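Local structure of transcobalamin-1 (Homo sapiens, 4KKI) at residues K37-T42 and N285-V290; Q45-R50 and I68-Q73; Q127-N132 and T139-Y144; Y145-D150 and N168-E173; W402-L405 and P410-Q413. The protein binds vitamin B12 with femtomolar affinity and protects it from the acid of the stomach. All coordinates share one frame; numbering follows the deposited sequence.

Interaction 1 of 5, residues K37-T42 and N285-V290; sequences KPLLNT and NAAAQV
L39 and A287 meet where helix 37-45 packs on helix 284-294 within the alpha domain, an alpha6-alpha6 helical barrel. The axes of the two segments approach to 9.1 Å and cross at -130°, nearer antiparallel than parallel. The small side chain of A287 lets the backbones come near, with the CA atoms of L39 and A287 5.3 Å apart. L39 reaches across with both methyl branches. Its CD1 lies 3.8 Å from CG1 of V290, and its CD2 lies 4.0 Å from CB of A287. The side chains of L39 and V290 cross at about a right angle. V290 carries CG1 between its backbone N and carbonyl carbon (chi1 76°), which presents this methyl to both branches of L39. T42, one turn on from L39, adds CG2 at 4.1 Å from A287 CB. Its other branch turns back into its own helix, where OG1 donates to P38 O at 3.0 Å. That oxygen also accepts from T42 N, and the two donors come from opposite faces of its plane. No hydrogen bond joins the two segments. Q289, on the same helix as A287, binds cyanocobalamin through NE2. Around the contact, I276 of helix 265-277 packs on L39, and V272 of that helix packs on V290. L291 and L294 extend the cover on L39, and M43 touches A287.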
# COMPACT_ATOMS: atom_id res chain seq x y z
N LYS A 37 5.77 -19.84 -0.61
CA LYS A 37 4.49 -20.55 -0.70
C LYS A 37 3.35 -19.96 0.14
O LYS A 37 2.22 -19.87 -0.35
CB LYS A 37 4.67 -22.05 -0.38
CG LYS A 37 4.13 -22.99 -1.45
CD LYS A 37 2.64 -22.78 -1.69
CE LYS A 37 2.06 -23.81 -2.65
NZ LYS A 37 2.05 -25.18 -2.08
N PRO A 38 3.62 -19.58 1.41
CA PRO A 38 2.52 -18.99 2.19
C PRO A 38 1.92 -17.75 1.52
O PRO A 38 0.71 -17.54 1.61
CB PRO A 38 3.20 -18.60 3.50
CG PRO A 38 4.29 -19.60 3.64
CD PRO A 38 4.81 -19.78 2.25
N LEU A 39 2.76 -16.97 0.85
CA LEU A 39 2.28 -15.80 0.13
C LEU A 39 1.35 -16.25 -1.00
O LEU A 39 0.28 -15.68 -1.19
CB LEU A 39 3.44 -15.00 -0.46
CG LEU A 39 4.50 -14.47 0.51
CD1 LEU A 39 5.51 -13.62 -0.25
CD2 LEU A 39 3.86 -13.68 1.63
N LEU A 40 1.79 -17.27 -1.73
CA LEU A 40 1.02 -17.82 -2.83
C LEU A 40 -0.31 -18.36 -2.33
O LEU A 40 -1.37 -18.04 -2.87
CB LEU A 40 1.81 -18.92 -3.55
CG LEU A 40 3.19 -18.52 -4.10
CD1 LEU A 40 3.92 -19.72 -4.70
CD2 LEU A 40 3.07 -17.40 -5.12
N ASN A 41 -0.26 -19.16 -1.27
CA ASN A 41 -1.46 -19.72 -0.67
C ASN A 41 -2.46 -18.65 -0.24
O ASN A 41 -3.63 -18.71 -0.60
CB ASN A 41 -1.11 -20.62 0.52
CG ASN A 41 -0.36 -21.86 0.11
OD1 ASN A 41 -0.50 -22.34 -1.02
ND2 ASN A 41 0.45 -22.39 1.01
N THR A 42 -1.97 -17.66 0.50
CA THR A 42 -2.79 -16.53 0.95
C THR A 42 -3.55 -15.86 -0.20
O THR A 42 -4.75 -15.61 -0.11
CB THR A 42 -1.94 -15.48 1.69
OG1 THR A 42 -1.49 -16.02 2.94
CG2 THR A 42 -2.73 -14.22 1.94
N ASN A 285 -3.56 -8.44 0.86
CA ASN A 285 -3.02 -7.16 0.43
C ASN A 285 -1.54 -7.04 0.79
O ASN A 285 -0.75 -6.51 0.01
CB ASN A 285 -3.80 -5.99 1.05
CG ASN A 285 -5.26 -5.99 0.64
OD1 ASN A 285 -5.62 -5.42 -0.39
ND2 ASN A 285 -6.10 -6.62 1.45
N ALA A 286 -1.18 -7.54 1.96
CA ALA A 286 0.20 -7.48 2.42
C ALA A 286 1.07 -8.47 1.65
O ALA A 286 2.21 -8.18 1.31
CB ALA A 286 0.29 -7.73 3.91
N ALA A 287 0.51 -9.65 1.37
CA ALA A 287 1.22 -10.66 0.61
C ALA A 287 1.51 -10.16 -0.80
O ALA A 287 2.60 -10.36 -1.34
CB ALA A 287 0.43 -11.96 0.57
N ALA A 288 0.52 -9.50 -1.40
CA ALA A 288 0.67 -8.96 -2.74
C ALA A 288 1.75 -7.89 -2.83
O ALA A 288 2.52 -7.85 -3.79
CB ALA A 288 -0.66 -8.40 -3.24
N GLN A 289 1.82 -7.02 -1.83
CA GLN A 289 2.76 -5.90 -1.88
C GLN A 289 4.21 -6.31 -1.63
O GLN A 289 5.13 -5.65 -2.11
CB GLN A 289 2.34 -4.79 -0.91
CG GLN A 289 1.05 -4.10 -1.30
CD GLN A 289 0.72 -2.94 -0.40
OE1 GLN A 289 -0.02 -2.03 -0.79
NE2 GLN A 289 1.26 -2.95 0.81
N VAL A 290 4.41 -7.40 -0.90
CA VAL A 290 5.76 -7.82 -0.53
C VAL A 290 6.40 -8.72 -1.59
O VAL A 290 7.63 -8.73 -1.74
CB VAL A 290 5.79 -8.51 0.86
CG1 VAL A 290 5.24 -9.93 0.78
CG2 VAL A 290 7.21 -8.52 1.41

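Interaction 2 of 5, residues Q45-R50 and I68-Q73; sequences QSNYNR and IQTLMQ
N47 meets T70 and L71 where the 3-10 turn at 46-48, after helix 37-45 of the helical alpha domain, lies against the first turn of helix 69-85. The CA atoms of N47 and L71 are 6.2 Å apart.

The polar part of the contact is made by the two ends of one amide. T70 OG1 donates to N47 OD1 at 2.9 Å, tilted 33° from the carbonyl plane of the amide. T70 places its hydroxyl between its backbone N and carbonyl carbon (chi1 51°), and the two side chains cross at about a right angle. N47 ND2 in turn gives a weak bond to the backbone oxygen T70 O, 3.3 Å away. The amide thus accepts from the side chain of T70 and donates to its main chain.

The van der Waals part belongs to L71. Its CB does not aim straight at the turn, but its branch swings nearer. CD2 lies 3.3 Å from N47 OD1 and 3.6 Å from S46 OG. These are contacts of a methyl with polar atoms. The hydroxyl of S46 has its hydrogen-bond partner in M43 O, at the end of helix 37-45. L71 also packs on I44, V57 and L61, so it ties the start of helix 69-85 to helices 37-45 and 55-63.

K74, one turn further along helix 69-85, binds the backbone oxygens S46 O and N49 O through NZ. The site lies away from the cobalamin pocket. With both ends of the N47 amide in use, its rotation is probably restricted, although the weaker of its two bonds should add less to this hold than the bond from T70 OG1.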
# COMPACT_ATOMS: atom_id res chain seq x y z
N GLN A 45 -6.43 -18.01 -1.52
CA GLN A 45 -7.61 -18.06 -0.66
C GLN A 45 -8.47 -16.81 -0.82
O GLN A 45 -9.66 -16.82 -0.50
CB GLN A 45 -7.24 -18.22 0.82
CG GLN A 45 -6.03 -19.08 1.12
CD GLN A 45 -6.25 -20.57 0.89
OE1 GLN A 45 -7.24 -20.99 0.29
NE2 GLN A 45 -5.31 -21.38 1.37
N SER A 46 -7.87 -15.73 -1.31
CA SER A 46 -8.58 -14.47 -1.48
C SER A 46 -9.68 -14.56 -2.54
O SER A 46 -10.53 -13.68 -2.64
CB SER A 46 -7.61 -13.33 -1.81
OG SER A 46 -7.02 -13.50 -3.09
N ASN A 47 -9.66 -15.64 -3.32
CA ASN A 47 -10.74 -15.95 -4.26
C ASN A 47 -12.11 -16.01 -3.58
O ASN A 47 -13.12 -15.62 -4.16
CB ASN A 47 -10.48 -17.27 -4.97
CG ASN A 47 -9.83 -17.09 -6.33
OD1 ASN A 47 -8.72 -17.56 -6.57
ND2 ASN A 47 -10.53 -16.41 -7.23
N TYR A 48 -12.12 -16.52 -2.35
CA TYR A 48 -13.36 -16.71 -1.60
C TYR A 48 -13.76 -15.48 -0.79
O TYR A 48 -14.73 -15.53 -0.02
CB TYR A 48 -13.25 -17.94 -0.69
CG TYR A 48 -13.00 -19.22 -1.44
CD1 TYR A 48 -14.06 -19.94 -1.99
CD2 TYR A 48 -11.71 -19.72 -1.62
CE1 TYR A 48 -13.84 -21.12 -2.68
CE2 TYR A 48 -11.49 -20.89 -2.31
CZ TYR A 48 -12.56 -21.59 -2.84
OH TYR A 48 -12.34 -22.76 -3.52
N ASN A 49 -13.02 -14.39 -0.95
CA ASN A 49 -13.31 -13.16 -0.23
C ASN A 49 -13.76 -12.07 -1.21
O ASN A 49 -12.94 -11.44 -1.87
CB ASN A 49 -12.07 -12.69 0.54
CG ASN A 49 -12.40 -11.62 1.58
OD1 ASN A 49 -11.51 -11.15 2.29
ND2 ASN A 49 -13.67 -11.26 1.68
N ARG A 50 -15.07 -11.87 -1.29
CA ARG A 50 -15.64 -10.91 -2.23
C ARG A 50 -15.34 -9.48 -1.81
O ARG A 50 -15.46 -8.55 -2.61
CB ARG A 50 -17.15 -11.13 -2.34
CG ARG A 50 -17.72 -10.87 -3.73
CD ARG A 50 -19.16 -11.35 -3.83
NE ARG A 50 -19.65 -11.31 -5.20
CZ ARG A 50 -19.52 -12.30 -6.07
NH1 ARG A 50 -20.00 -12.18 -7.30
NH2 ARG A 50 -18.90 -13.42 -5.72
N ILE A 68 -2.47 -16.71 -12.45
CA ILE A 68 -3.44 -17.53 -11.74
C ILE A 68 -4.82 -17.25 -12.31
O ILE A 68 -5.38 -16.17 -12.11
CB ILE A 68 -3.44 -17.24 -10.23
CG1 ILE A 68 -2.06 -17.52 -9.63
CG2 ILE A 68 -4.51 -18.07 -9.53
CD1 ILE A 68 -1.61 -18.96 -9.80
N GLN A 69 -5.36 -18.24 -13.02
CA GLN A 69 -6.60 -18.08 -13.76
C GLN A 69 -7.78 -17.61 -12.91
O GLN A 69 -8.47 -16.65 -13.28
CB GLN A 69 -6.97 -19.38 -14.48
CG GLN A 69 -8.19 -19.26 -15.37
CD GLN A 69 -8.00 -18.25 -16.49
OE1 GLN A 69 -6.87 -18.02 -16.94
NE2 GLN A 69 -9.09 -17.65 -16.94
N THR A 70 -8.02 -18.28 -11.79
CA THR A 70 -9.15 -17.96 -10.92
C THR A 70 -9.10 -16.51 -10.45
O THR A 70 -10.11 -15.80 -10.48
CB THR A 70 -9.21 -18.88 -9.70
OG1 THR A 70 -7.93 -18.91 -9.06
CG2 THR A 70 -9.60 -20.29 -10.11
N LEU A 71 -7.93 -16.07 -10.02
CA LEU A 71 -7.74 -14.70 -9.57
C LEU A 71 -7.85 -13.72 -10.74
O LEU A 71 -8.37 -12.62 -10.59
CB LEU A 71 -6.38 -14.55 -8.87
CG LEU A 71 -6.26 -15.28 -7.53
CD1 LEU A 71 -4.82 -15.31 -7.04
CD2 LEU A 71 -7.17 -14.63 -6.49
N MET A 72 -7.35 -14.14 -11.90
CA MET A 72 -7.45 -13.34 -13.10
C MET A 72 -8.91 -13.09 -13.48
O MET A 72 -9.29 -11.96 -13.81
CB MET A 72 -6.71 -14.02 -14.26
CG MET A 72 -6.88 -13.33 -15.59
SD MET A 72 -6.06 -11.72 -15.62
CE MET A 72 -4.36 -12.23 -15.35
N GLN A 73 -9.72 -14.14 -13.42
CA GLN A 73 -11.15 -14.04 -13.70
C GLN A 73 -11.85 -13.15 -12.69
O GLN A 73 -12.73 -12.37 -13.05
CB GLN A 73 -11.79 -15.43 -13.70
CG GLN A 73 -11.33 -16.32 -14.84
CD GLN A 73 -11.74 -17.77 -14.66
OE1 GLN A 73 -11.43 -18.62 -15.48
NE2 GLN A 73 -12.45 -18.06 -13.57

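Interaction 3 of 5, residues Q127-N132 and T139-Y144; sequences QAEIEN and TPLTNY
E129 reaches from helix 118-135 into the loop that leads to helix 144-156. Its chain bends at chi2 (-86°), which turns the carboxylate to the backbone of L141 and T142. T142 N donates to OE1 at 3.1 Å on the syn lone pair, with an N-H...O angle of 159°. L141 N gives the same oxygen a second, weak bond. T142 OG1 donates to OE2 at 3.0 Å, on the syn side but 34° out of the carboxylate plane. OE2 has its strongest partner outside the contact, S92 OG. With an alanine in place of E129, two backbone N-H groups and the T142 hydroxyl would lose these acceptors, and the loop would probably shift.

L141 lies over the helix surface. Its CD1 is 3.9 Å from A128 CB, and its CD2 is 3.3 Å from N132 OD1. The N132 amide points ND2 at T139 O, though the modelled spacing is too short to be trusted.

The loop carries part of the cobalamin site. T142 O and N143 ND2 bind cyanocobalamin, and N143 OD1 caps Q146 N at the start of helix 144-156. A buried carboxylate thus supports a ligand-binding loop between two helices of the alpha domain.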
# COMPACT_ATOMS: atom_id res chain seq x y z
N GLN A 127 -5.95 14.78 -11.91
CA GLN A 127 -6.11 16.23 -11.92
C GLN A 127 -7.09 16.68 -10.84
O GLN A 127 -6.98 17.78 -10.30
CB GLN A 127 -6.57 16.72 -13.30
CG GLN A 127 -6.47 18.22 -13.48
CD GLN A 127 -5.04 18.73 -13.39
OE1 GLN A 127 -4.09 18.02 -13.72
NE2 GLN A 127 -4.88 19.97 -12.95
N ALA A 128 -8.06 15.81 -10.52
CA ALA A 128 -9.01 16.11 -9.46
C ALA A 128 -8.30 16.12 -8.10
O ALA A 128 -8.64 16.91 -7.22
CB ALA A 128 -10.15 15.10 -9.46
N GLU A 129 -7.32 15.23 -7.95
CA GLU A 129 -6.49 15.20 -6.75
C GLU A 129 -5.76 16.53 -6.60
O GLU A 129 -5.70 17.11 -5.51
CB GLU A 129 -5.48 14.06 -6.81
CG GLU A 129 -6.09 12.67 -6.90
CD GLU A 129 -6.40 12.08 -5.53
OE1 GLU A 129 -6.22 12.78 -4.52
OE2 GLU A 129 -6.84 10.91 -5.48
N ILE A 130 -5.20 17.00 -7.71
CA ILE A 130 -4.46 18.26 -7.74
C ILE A 130 -5.35 19.44 -7.39
O ILE A 130 -4.99 20.30 -6.58
CB ILE A 130 -3.82 18.51 -9.12
CG1 ILE A 130 -2.87 17.36 -9.49
CG2 ILE A 130 -3.08 19.84 -9.14
CD1 ILE A 130 -1.69 17.22 -8.55
N GLU A 131 -6.53 19.49 -8.01
CA GLU A 131 -7.46 20.59 -7.80
C GLU A 131 -8.04 20.57 -6.39
O GLU A 131 -8.50 21.59 -5.88
CB GLU A 131 -8.57 20.56 -8.85
CG GLU A 131 -8.08 20.83 -10.26
CD GLU A 131 -9.12 20.54 -11.32
OE1 GLU A 131 -10.26 20.18 -10.95
OE2 GLU A 131 -8.81 20.68 -12.52
N ASN A 132 -8.01 19.41 -5.75
CA ASN A 132 -8.45 19.31 -4.37
C ASN A 132 -7.41 19.88 -3.42
O ASN A 132 -7.74 20.46 -2.38
CB ASN A 132 -8.79 17.87 -3.99
CG ASN A 132 -9.44 17.77 -2.62
OD1 ASN A 132 -10.65 17.92 -2.49
ND2 ASN A 132 -8.63 17.52 -1.60
N THR A 139 -4.27 19.23 0.76
CA THR A 139 -4.72 17.86 0.98
C THR A 139 -5.41 17.30 -0.26
O THR A 139 -6.39 17.88 -0.74
CB THR A 139 -5.69 17.76 2.19
OG1 THR A 139 -5.08 18.36 3.34
CG2 THR A 139 -6.02 16.32 2.49
N PRO A 140 -4.90 16.18 -0.79
CA PRO A 140 -5.53 15.54 -1.95
C PRO A 140 -6.84 14.87 -1.58
O PRO A 140 -7.22 14.86 -0.40
CB PRO A 140 -4.49 14.50 -2.37
CG PRO A 140 -3.77 14.17 -1.11
CD PRO A 140 -3.71 15.45 -0.34
N LEU A 141 -7.54 14.34 -2.57
CA LEU A 141 -8.78 13.61 -2.33
C LEU A 141 -8.49 12.35 -1.53
O LEU A 141 -9.26 11.97 -0.65
CB LEU A 141 -9.46 13.25 -3.66
CG LEU A 141 -10.16 14.39 -4.39
CD1 LEU A 141 -10.64 13.95 -5.76
CD2 LEU A 141 -11.32 14.91 -3.56
N THR A 142 -7.36 11.72 -1.83
CA THR A 142 -6.93 10.53 -1.12
C THR A 142 -5.64 10.77 -0.34
O THR A 142 -5.67 11.21 0.81
CB THR A 142 -6.74 9.34 -2.07
OG1 THR A 142 -5.74 9.65 -3.05
CG2 THR A 142 -8.05 9.02 -2.79
N ASN A 143 -4.50 10.49 -0.97
CA ASN A 143 -3.21 10.60 -0.30
C ASN A 143 -2.07 10.59 -1.31
O ASN A 143 -2.29 10.46 -2.51
CB ASN A 143 -3.04 9.45 0.69
CG ASN A 143 -3.30 8.10 0.06
OD1 ASN A 143 -2.50 7.62 -0.75
ND2 ASN A 143 -4.41 7.48 0.41
N TYR A 144 -0.83 10.74 -0.82
CA TYR A 144 0.32 10.79 -1.72
C TYR A 144 0.76 9.42 -2.21
O TYR A 144 1.43 9.30 -3.23
CB TYR A 144 1.50 11.52 -1.06
CG TYR A 144 1.59 12.98 -1.42
CD1 TYR A 144 0.46 13.72 -1.72
CD2 TYR A 144 2.82 13.62 -1.47
CE1 TYR A 144 0.54 15.06 -2.04
CE2 TYR A 144 2.92 14.95 -1.80
CZ TYR A 144 1.78 15.67 -2.09
OH TYR A 144 1.89 17.01 -2.42

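Interaction 4 of 5, residues Y145-D150 and N168-E173; sequences YQLSLD and NHFTPE
L147 and S148 receive F170 across a wide backbone gap, for the nearest CA atoms, those of S148 and F170, are 8.6 Å apart. F170 is the first residue to leave helical geometry after helix 163-169. Its side chain fills the distance, with CG anti to the carbonyl carbon (chi1 -80°), and drives the far end of the ring against helix 144-156. L147 CD2 meets that end, 3.8 Å from F170 CE1, the two side chains crossing at a slant. The ring meets the helix by its edge. L147 O lies in the ring plane, 3.7 Å from F170 CZ, and S148 OG sits close to that plane, 3.3 Å from F170 CE2. The S148 hydroxyl is hydrogen-bonded to Y144 O, one turn back in its own helix. M190 and A191 of helix 185-203 touch S148, while F126 of helix 118-135 packs on L147. No hydrogen bond crosses between the segments. On the same helix, Y145 and Q146 belong to the cobalamin site, and Q146 NE2 binds the ligand. Two oxygens lie near the plane at the ring rim, where the C-H groups carry a slight positive charge. The contact is therefore probably mildly electrostatic as well as apolar.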
# COMPACT_ATOMS: atom_id res chain seq x y z
N TYR A 145 0.38 8.37 -1.48
CA TYR A 145 0.63 7.01 -1.92
C TYR A 145 -0.11 6.76 -3.24
O TYR A 145 0.46 6.24 -4.20
CB TYR A 145 0.19 6.02 -0.85
CG TYR A 145 0.48 4.57 -1.16
CD1 TYR A 145 1.70 4.00 -0.82
CD2 TYR A 145 -0.48 3.77 -1.77
CE1 TYR A 145 1.97 2.67 -1.10
CE2 TYR A 145 -0.22 2.44 -2.05
CZ TYR A 145 1.00 1.90 -1.71
OH TYR A 145 1.25 0.58 -1.99
N GLN A 146 -1.38 7.16 -3.28
CA GLN A 146 -2.18 7.03 -4.50
C GLN A 146 -1.72 8.02 -5.56
O GLN A 146 -1.69 7.70 -6.75
CB GLN A 146 -3.67 7.23 -4.20
CG GLN A 146 -4.25 6.19 -3.27
CD GLN A 146 -5.76 6.14 -3.31
OE1 GLN A 146 -6.39 6.55 -4.29
NE2 GLN A 146 -6.37 5.63 -2.24
N LEU A 147 -1.35 9.22 -5.13
CA LEU A 147 -0.83 10.23 -6.04
C LEU A 147 0.41 9.72 -6.74
O LEU A 147 0.63 10.00 -7.92
CB LEU A 147 -0.51 11.52 -5.28
CG LEU A 147 -0.46 12.79 -6.12
CD1 LEU A 147 -1.87 13.19 -6.55
CD2 LEU A 147 0.20 13.92 -5.35
N SER A 148 1.22 8.96 -6.01
CA SER A 148 2.43 8.36 -6.57
C SER A 148 2.05 7.24 -7.52
O SER A 148 2.65 7.08 -8.59
CB SER A 148 3.33 7.83 -5.46
OG SER A 148 3.70 8.85 -4.56
N LEU A 149 1.05 6.45 -7.13
CA LEU A 149 0.51 5.41 -8.00
C LEU A 149 0.01 6.03 -9.30
O LEU A 149 0.20 5.46 -10.37
CB LEU A 149 -0.63 4.66 -7.30
CG LEU A 149 -0.25 3.58 -6.28
CD1 LEU A 149 -1.49 3.05 -5.57
CD2 LEU A 149 0.49 2.45 -6.97
N ASP A 150 -0.62 7.20 -9.20
CA ASP A 150 -1.15 7.89 -10.37
C ASP A 150 -0.05 8.27 -11.35
O ASP A 150 -0.13 7.96 -12.54
CB ASP A 150 -1.93 9.14 -9.95
CG ASP A 150 -3.14 8.81 -9.11
OD1 ASP A 150 -3.67 7.69 -9.24
OD2 ASP A 150 -3.57 9.68 -8.32
N ASN A 168 6.29 20.28 -8.45
CA ASN A 168 5.61 21.19 -7.53
C ASN A 168 5.10 20.49 -6.27
O ASN A 168 5.20 21.04 -5.17
CB ASN A 168 4.46 21.90 -8.24
CG ASN A 168 4.17 23.27 -7.67
OD1 ASN A 168 4.21 24.28 -8.38
ND2 ASN A 168 3.87 23.32 -6.37
N HIS A 169 4.56 19.29 -6.42
CA HIS A 169 3.86 18.63 -5.31
C HIS A 169 4.64 17.54 -4.58
O HIS A 169 4.36 17.24 -3.42
CB HIS A 169 2.51 18.08 -5.79
CG HIS A 169 1.55 19.13 -6.23
ND1 HIS A 169 0.90 19.96 -5.35
CD2 HIS A 169 1.13 19.49 -7.47
CE1 HIS A 169 0.11 20.79 -6.02
NE2 HIS A 169 0.24 20.52 -7.31
N PHE A 170 5.62 16.94 -5.25
CA PHE A 170 6.32 15.78 -4.68
C PHE A 170 7.56 16.12 -3.86
O PHE A 170 8.36 15.23 -3.55
CB PHE A 170 6.66 14.77 -5.78
CG PHE A 170 5.51 13.89 -6.17
CD1 PHE A 170 4.50 14.36 -7.00
CD2 PHE A 170 5.42 12.58 -5.70
CE1 PHE A 170 3.44 13.55 -7.36
CE2 PHE A 170 4.36 11.77 -6.05
CZ PHE A 170 3.37 12.25 -6.88
N THR A 171 7.71 17.39 -3.49
CA THR A 171 8.80 17.82 -2.62
C THR A 171 8.82 17.02 -1.32
O THR A 171 7.80 16.92 -0.64
CB THR A 171 8.67 19.31 -2.27
OG1 THR A 171 8.11 20.02 -3.38
CG2 THR A 171 10.04 19.90 -1.92
N PRO A 172 9.98 16.45 -0.97
CA PRO A 172 10.15 15.58 0.20
C PRO A 172 9.72 16.22 1.52
O PRO A 172 9.47 15.51 2.49
CB PRO A 172 11.66 15.31 0.22
CG PRO A 172 12.07 15.46 -1.20
CD PRO A 172 11.23 16.57 -1.74
N GLU A 173 9.63 17.55 1.56
CA GLU A 173 9.24 18.24 2.78
C GLU A 173 7.73 18.43 2.88
O GLU A 173 7.23 18.92 3.89
CB GLU A 173 9.97 19.58 2.90
CG GLU A 173 11.49 19.46 2.94
CD GLU A 173 11.99 18.61 4.10
OE1 GLU A 173 11.37 18.65 5.18
OE2 GLU A 173 13.01 17.91 3.93

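Interaction 5 of 5, residues W402-L405 and P410-Q413; sequences WELL and PLSQ
L404 and L411 pack with the branch of one against the stem of the other. L411 CD1 lies 3.7 Å from L404 CB, and L411 CD2 comes 4.1 Å from L405 C. L411 holds CG anti to its carbonyl carbon (chi1 -56°), which sets its methyls over the backbone of strand 400-406. E403 and P410 lie side by side and point the same way. E403 is extended beyond CG, and its OE1 is 3.5 Å from P410 CB, while OE2 is hydrogen-bonded to S431 OG. L405 and P410 form an antiparallel non-hydrogen-bonded pair, with CD2 of L405 4.0 Å from the ring nitrogen of P410. The backbones join at L411 N, which donates to L404 O at 2.9 Å with an N-H...O angle of 168°. P410 CA adds a C-H...O contact to the same oxygen. With an alanine in place of L411, a gap would probably open beside L404 and F358, which both touch it. L404 N, W402 O and L411 O bind cyanocobalamin. The beta domain thus grips the ligand with main-chain groups. The L411 N bond and leucine packing probably help to hold L411 O, while strand 426-432 bonds E403 and L405.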
# COMPACT_ATOMS: atom_id res chain seq x y z
N TRP A 402 -8.99 7.70 13.17
CA TRP A 402 -8.88 6.92 14.40
C TRP A 402 -7.64 6.04 14.34
O TRP A 402 -7.46 5.26 13.40
CB TRP A 402 -10.13 6.07 14.62
CG TRP A 402 -11.36 6.88 14.92
CD1 TRP A 402 -12.36 7.20 14.05
CD2 TRP A 402 -11.72 7.47 16.17
NE1 TRP A 402 -13.32 7.96 14.69
CE2 TRP A 402 -12.94 8.14 15.99
CE3 TRP A 402 -11.11 7.50 17.44
CZ2 TRP A 402 -13.58 8.83 17.02
CZ3 TRP A 402 -11.75 8.19 18.46
CH2 TRP A 402 -12.97 8.84 18.25
N GLU A 403 -6.78 6.17 15.35
CA GLU A 403 -5.52 5.43 15.39
C GLU A 403 -5.58 4.31 16.42
O GLU A 403 -6.08 4.49 17.53
CB GLU A 403 -4.37 6.39 15.71
CG GLU A 403 -2.99 5.76 15.69
CD GLU A 403 -1.91 6.72 16.16
OE1 GLU A 403 -0.73 6.47 15.88
OE2 GLU A 403 -2.26 7.73 16.82
N LEU A 404 -5.06 3.15 16.05
CA LEU A 404 -5.05 2.00 16.94
C LEU A 404 -3.68 1.87 17.62
O LEU A 404 -2.65 1.87 16.95
CB LEU A 404 -5.38 0.72 16.17
CG LEU A 404 -6.60 0.77 15.26
CD1 LEU A 404 -6.84 -0.59 14.63
CD2 LEU A 404 -7.84 1.24 16.02
N LEU A 405 -3.69 1.76 18.95
CA LEU A 405 -2.43 1.69 19.70
C LEU A 405 -2.44 0.61 20.77
O LEU A 405 -3.49 0.23 21.29
CB LEU A 405 -2.10 3.05 20.34
CG LEU A 405 -1.95 4.26 19.42
CD1 LEU A 405 -3.27 5.00 19.32
CD2 LEU A 405 -0.84 5.18 19.90
N PRO A 410 1.61 2.75 17.97
CA PRO A 410 0.68 2.46 16.87
C PRO A 410 0.82 1.03 16.34
O PRO A 410 1.93 0.55 16.14
CB PRO A 410 1.09 3.46 15.78
CG PRO A 410 2.51 3.80 16.09
CD PRO A 410 2.61 3.76 17.59
N LEU A 411 -0.32 0.36 16.13
CA LEU A 411 -0.32 -1.00 15.62
C LEU A 411 0.09 -1.06 14.15
O LEU A 411 -0.10 -0.09 13.41
CB LEU A 411 -1.70 -1.64 15.78
CG LEU A 411 -2.29 -1.66 17.19
CD1 LEU A 411 -3.63 -2.39 17.18
CD2 LEU A 411 -1.33 -2.30 18.16
N SER A 412 0.66 -2.19 13.75
CA SER A 412 1.03 -2.43 12.36
C SER A 412 -0.05 -3.23 11.65
O SER A 412 0.09 -3.58 10.48
CB SER A 412 2.36 -3.19 12.28
OG SER A 412 3.43 -2.43 12.81
N GLN A 413 -1.12 -3.54 12.38
CA GLN A 413 -2.23 -4.31 11.82
C GLN A 413 -3.55 -3.62 12.11
O GLN A 413 -3.64 -2.74 12.97
CB GLN A 413 -2.25 -5.72 12.42
CG GLN A 413 -1.00 -6.54 12.17
CD GLN A 413 -1.06 -7.89 12.85
OE1 GLN A 413 -1.55 -8.87 12.27
NE2 GLN A 413 -0.58 -7.95 14.08

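In the fold
From the N terminus, helix 37-45 opens interaction 1, which closes 243 residues later on helix 284-294, the last helix of the alpha domain. Interactions 2, 3 and 4 nest inside that loop, in series without crossing. Interaction 2 closes a short loop from the end of helix 37-45 to helix 69-85. Interaction 3 closes the connection between helices 118-135 and 144-156, and interaction 4 that from helix 144-156 to the end of helix 163-169. These two adjoin through Y144 OH and H169 O. Q289 OE1 and Y145 OH probably bond interaction 1 to interaction 4. Interaction 5 closes the tight connection from strand 400-406 to strand 409-410 in the beta domain.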